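Side-chain contacts in aldo-keto Reductase, OXIDOREDUCTASE (Salmonella typhimurium, PDB 5T79), which probably reduces aldehydes with NADPH as an aldo-keto reductase, and is of interest for converting 3-hydroxybutanal to 1,3-butanediol: residues 80-83 against 84-88; 144-147 against 148-152. All coordinates share one frame; numbering follows the deposited sequence. Where two conformers were deposited one is given.

Contact 1 (80-83 against 84-88); sequences ILQE and DFLPW
I80 and F85 form the tight side of this turn, lying side by side and pointing the same way. The CG2 methyl of I80 meets the ring of F85 at its edge, near the ring plane, 3.8 Å from CE1. That methyl is the branch anti to the backbone N (chi1 -65° for CG1), which brings it up beside its own carbonyl, on the path of the following turn. The carbonyl oxygen I80 O also lies in the F85 ring plane, at the edge, while it accepts the backbone N-H of D84 at 2.8 Å. One residue on, F85 N donates to L81 O at 2.9 Å, and the L81 side chain crosses F85 at a slant, its CD1 3.8 Å from F85 CB. These buried groups belong to the C-terminal end of helix 72-85, the helical link of a beta-alpha-beta unit between strands 59-61 and 93-98 of the TIM barrel. I80 and F85 both pack on L49 of the neighbouring helix 42-54, and the F85 ring also meets that of Y3. L86 and P87 form a 3-10 turn, where the packing gives way to solvent. In the L86 conformer given (a second was modelled), the L86 and L81 side chains cross at about a right angle, with CD2 4.0 Å from L81 CG, whereas CD1 lies against the exposed amide of Q82, 3.4 Å from OE1. The bend of Q82 at chi2 (70°) turns this amide back over the leucine. A water spans the widened turn, donating to Q82 O and accepting from L86 N at 3.2 Å. The carboxylates of E83 and D84 both form salt bridges with R46, which would probably offset their repulsion; R79 is a second partner of E83, and Q50 of D84.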
loop_
_atom_site.group_PDB
_atom_site.type_symbol
_atom_site.label_atom_id
_atom_site.label_comp_id
_atom_site.label_asym_id
_atom_site.label_seq_id
_atom_site.Cartn_x
_atom_site.Cartn_y
_atom_site.Cartn_z
ATOM N N ILE A 80 19.709 -2.058 -0.242
ATOM C CA ILE A 80 19.638 -0.608 -0.496
ATOM C C ILE A 80 19.512 0.135 0.845
ATOM O O ILE A 80 20.142 1.186 1.027
ATOM C CB ILE A 80 18.524 -0.238 -1.503
ATOM C CG1 ILE A 80 18.849 -0.835 -2.898
ATOM C CG2 ILE A 80 18.329 1.308 -1.609
ATOM C CD1 ILE A 80 17.616 -1.015 -3.823
ATOM N N LEU A 81 18.728 -0.415 1.776
ATOM C CA LEU A 81 18.581 0.167 3.118
ATOM C C LEU A 81 19.962 0.251 3.820
ATOM O O LEU A 81 20.320 1.314 4.333
ATOM C CB LEU A 81 17.588 -0.635 3.972
ATOM C CG LEU A 81 17.611 -0.375 5.484
ATOM C CD1 LEU A 81 17.050 0.995 5.838
ATOM C CD2 LEU A 81 16.846 -1.434 6.204
ATOM N N GLN A 82 20.728 -0.860 3.810
ATOM C CA GLN A 82 22.055 -0.924 4.442
ATOM C C GLN A 82 23.024 0.063 3.772
ATOM O O GLN A 82 23.791 0.749 4.454
ATOM C CB GLN A 82 22.608 -2.369 4.344
ATOM C CG GLN A 82 24.037 -2.573 4.894
ATOM C CD GLN A 82 24.170 -2.465 6.402
ATOM O OE1 GLN A 82 23.270 -2.823 7.175
ATOM N NE2 GLN A 82 25.329 -2.005 6.861
ATOM N N GLU A 83 22.990 0.134 2.431
ATOM C CA GLU A 83 23.941 0.968 1.699
ATOM C C GLU A 83 23.624 2.447 1.757
ATOM O O GLU A 83 24.558 3.253 1.860
ATOM C CB GLU A 83 24.018 0.534 0.222
ATOM C CG GLU A 83 24.685 -0.825 0.028
ATOM C CD GLU A 83 24.679 -1.397 -1.379
ATOM O OE1 GLU A 83 23.981 -0.844 -2.259
ATOM O OE2 GLU A 83 25.343 -2.436 -1.588
ATOM N N ASP A 84 22.330 2.821 1.692
ATOM C CA ASP A 84 21.974 4.223 1.550
ATOM C C ASP A 84 21.078 4.830 2.615
ATOM O O ASP A 84 21.101 6.050 2.760
ATOM C CB ASP A 84 21.242 4.403 0.189
ATOM C CG ASP A 84 22.006 3.985 -1.062
ATOM O OD1 ASP A 84 23.261 4.037 -1.045
ATOM O OD2 ASP A 84 21.355 3.685 -2.080
ATOM N N PHE A 85 20.260 4.035 3.319
ATOM C CA PHE A 85 19.250 4.619 4.201
ATOM C C PHE A 85 19.405 4.380 5.703
ATOM O O PHE A 85 18.563 4.878 6.447
ATOM C CB PHE A 85 17.870 4.076 3.794
ATOM C CG PHE A 85 17.349 4.619 2.478
ATOM C CD1 PHE A 85 17.629 3.967 1.279
ATOM C CD2 PHE A 85 16.533 5.740 2.448
ATOM C CE1 PHE A 85 17.119 4.445 0.063
ATOM C CE2 PHE A 85 16.019 6.218 1.234
ATOM C CZ PHE A 85 16.314 5.567 0.052
ATOM N N LEU A 86 20.443 3.646 6.149
ATOM C CA LEU A 86 20.625 3.327 7.574
ATOM C C LEU A 86 20.538 4.545 8.512
ATOM O O LEU A 86 19.823 4.423 9.508
ATOM C CB LEU A 86 21.928 2.574 7.854
ATOM C CG LEU A 86 21.954 1.080 7.545
ATOM C CD1 LEU A 86 23.127 0.435 8.231
ATOM C CD2 LEU A 86 20.664 0.375 7.977
ATOM N N PRO A 87 21.162 5.725 8.231
ATOM C CA PRO A 87 21.026 6.865 9.172
ATOM C C PRO A 87 19.588 7.403 9.269
ATOM O O PRO A 87 19.287 8.113 10.214
ATOM C CB PRO A 87 21.947 7.933 8.570
ATOM C CG PRO A 87 22.951 7.140 7.761
ATOM C CD PRO A 87 22.085 6.096 7.130
ATOM N N TRP A 88 18.713 7.069 8.304
ATOM C CA TRP A 88 17.339 7.568 8.300
ATOM C C TRP A 88 16.308 6.433 8.483
ATOM O O TRP A 88 15.124 6.680 8.252
ATOM C CB TRP A 88 17.063 8.371 6.995
ATOM C CG TRP A 88 18.019 9.522 6.828
ATOM C CD1 TRP A 88 17.964 10.737 7.454
ATOM C CD2 TRP A 88 19.269 9.487 6.128
ATOM N NE1 TRP A 88 19.084 11.483 7.142
ATOM C CE2 TRP A 88 19.908 10.732 6.340
ATOM C CE3 TRP A 88 19.907 8.524 5.322
ATOM C CZ2 TRP A 88 21.165 11.029 5.801
ATOM C CZ3 TRP A 88 21.148 8.824 4.780
ATOM C CH2 TRP A 88 21.776 10.051 5.040
HETATM O O HOH W 1 23.505 3.570 5.074
#

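Contact 2 (144-147 against 148-152); sequences TPLK and ETMKA. With SO4 (sulfate ion), chain C.
P145 and E148 open the first turn of helix 146-158, with P145 in the N-cap position and E148 N donating a weak bond to P145 O at 3.1 Å. Regular helical bonding follows: M150 N bonds to L146 O at 3.0 Å, and K151 N to K147 O. The backbone N-H of L146, at the start of the helix, points to a sulfate ion, probably from the crystallisation liquor, and gives its O2 a fairly straight bond of 2.8 Å (163°). An anion here would be favoured by the positive end of the helix dipole. The helix joins strands 132-137 and 162-168 in a beta-alpha-beta unit of the TIM barrel, and its inward-facing side chains here divide between two neighbouring helices. Toward helix 172-185, L146 and M150 pack obliquely, the L146 methyl CD1 lying 3.9 Å from M150 CE; both also touch I181. M150 bends at chi2 (-59°) and again at chi3, folding its methyl back to the leucine, while its CG lies 3.3 Å from L146 O. T149 faces helix 113-127 through L116. Its OG1 has two hydrogen-bond partners, G111 O and a water that donates to OG1 at 2.7 Å and to T144 O as well. The T144 side chain crosses that of T149 at about a right angle, and its CG2 methyl merely touches T149 OG1, at 3.8 Å. T144 OG1 itself is bonded to D141, and E148 OE2 accepts a hydrogen bond from the backbone N of R113. On the exposed side, K147 and K151 run near each other with their ammonium nitrogens (NZ) 5.4 Å apart, K147 having a long, weak ion pair with D184.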
loop_
_atom_site.group_PDB
_atom_site.type_symbol
_atom_site.label_atom_id
_atom_site.label_comp_id
_atom_site.label_asym_id
_atom_site.label_seq_id
_atom_site.Cartn_x
_atom_site.Cartn_y
_atom_site.Cartn_z
ATOM N N THR A 144 -8.806 -21.232 9.321
ATOM C CA THR A 144 -8.026 -21.104 10.567
ATOM C C THR A 144 -8.788 -20.166 11.488
ATOM O O THR A 144 -9.177 -19.098 11.012
ATOM C CB THR A 144 -6.622 -20.531 10.239
ATOM O OG1 THR A 144 -5.914 -21.471 9.434
ATOM C CG2 THR A 144 -5.797 -20.156 11.489
ATOM N N PRO A 145 -8.962 -20.472 12.792
ATOM C CA PRO A 145 -9.679 -19.532 13.676
ATOM C C PRO A 145 -9.039 -18.165 13.613
ATOM O O PRO A 145 -7.809 -18.056 13.675
ATOM C CB PRO A 145 -9.511 -20.155 15.065
ATOM C CG PRO A 145 -9.378 -21.615 14.797
ATOM C CD PRO A 145 -8.533 -21.675 13.540
ATOM N N LEU A 146 -9.856 -17.129 13.434
ATOM C CA LEU A 146 -9.315 -15.778 13.343
ATOM C C LEU A 146 -8.522 -15.426 14.621
ATOM O O LEU A 146 -7.518 -14.717 14.544
ATOM C CB LEU A 146 -10.476 -14.790 13.105
ATOM C CG LEU A 146 -10.141 -13.330 12.903
ATOM C CD1 LEU A 146 -9.237 -13.117 11.674
ATOM C CD2 LEU A 146 -11.421 -12.528 12.756
ATOM N N LYS A 147 -8.938 -15.956 15.773
ATOM C CA LYS A 147 -8.242 -15.688 17.040
ATOM C C LYS A 147 -6.768 -16.153 16.997
ATOM O O LYS A 147 -5.921 -15.482 17.584
ATOM C CB LYS A 147 -8.970 -16.353 18.219
ATOM C CG LYS A 147 -8.488 -15.893 19.594
ATOM C CD LYS A 147 -9.465 -14.952 20.279
ATOM C CE LYS A 147 -8.893 -14.427 21.573
ATOM N NZ LYS A 147 -9.906 -13.680 22.362
ATOM N N GLU A 148 -6.463 -17.304 16.353
ATOM C CA GLU A 148 -5.077 -17.774 16.286
ATOM C C GLU A 148 -4.221 -16.798 15.483
ATOM O O GLU A 148 -3.096 -16.458 15.894
ATOM C CB GLU A 148 -4.977 -19.193 15.670
ATOM C CG GLU A 148 -3.525 -19.646 15.477
ATOM C CD GLU A 148 -3.343 -21.032 14.891
ATOM O OE1 GLU A 148 -4.089 -21.949 15.292
ATOM O OE2 GLU A 148 -2.405 -21.223 14.094
ATOM N N THR A 149 -4.744 -16.363 14.323
ATOM C CA THR A 149 -4.013 -15.432 13.459
ATOM C C THR A 149 -3.767 -14.102 14.178
ATOM O O THR A 149 -2.670 -13.553 14.107
ATOM C CB THR A 149 -4.776 -15.182 12.147
ATOM O OG1 THR A 149 -5.096 -16.448 11.543
ATOM C CG2 THR A 149 -3.929 -14.371 11.163
ATOM N N MET A 150 -4.793 -13.594 14.862
ATOM C CA MET A 150 -4.699 -12.316 15.558
ATOM C C MET A 150 -3.779 -12.403 16.762
ATOM O O MET A 150 -3.045 -11.437 17.039
ATOM C CB MET A 150 -6.088 -11.807 15.966
ATOM C CG MET A 150 -6.988 -11.469 14.777
ATOM S SD MET A 150 -6.409 -10.209 13.591
ATOM C CE MET A 150 -5.850 -11.242 12.266
ATOM N N LYS A 151 -3.816 -13.538 17.481
ATOM C CA LYS A 151 -2.920 -13.779 18.612
ATOM C C LYS A 151 -1.435 -13.842 18.123
ATOM O O LYS A 151 -0.545 -13.404 18.864
ATOM C CB LYS A 151 -3.305 -15.063 19.344
ATOM C CG LYS A 151 -2.559 -15.240 20.667
ATOM C CD LYS A 151 -3.285 -16.166 21.611
ATOM C CE LYS A 151 -4.386 -15.490 22.390
ATOM N NZ LYS A 151 -5.295 -16.499 22.987
ATOM N N ALA A 152 -1.182 -14.378 16.893
ATOM C CA ALA A 152 0.178 -14.394 16.306
ATOM C C ALA A 152 0.640 -12.946 16.045
ATOM O O ALA A 152 1.781 -12.616 16.350
ATOM C CB ALA A 152 0.218 -15.208 15.021
HETATM S S SO4 C . -13.571 -18.228 13.415
HETATM O O1 SO4 C . -13.055 -18.763 14.681
HETATM O O2 SO4 C . -12.566 -17.446 12.702
HETATM O O3 SO4 C . -14.714 -17.352 13.704
HETATM O O4 SO4 C . -14.006 -19.349 12.567
HETATM O O HOH W 2 -7.514 -16.675 10.285
#

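Contacts 1 and 2 lie in two outer helices of the same barrel, their centres about 34 Å and their nearest atoms about 21 Å apart. Contact 1 lies at the C-terminal end of one helix, contact 2 at the N-terminal start of another. Each sets apolar groups inward and has an exposed polar edge, but the chemistry differs: 80-83 with 84-88 has an aromatic ring inside and acidic side chains paired with arginine, whereas 144-147 with 148-152 has leucine and methionine inside, and lysines and a helix-start sulfate outside. In contact 2, K151 lies about 6 Å, side chain to side chain, from H155, a zinc ligand of this protein although this chain binds no zinc here.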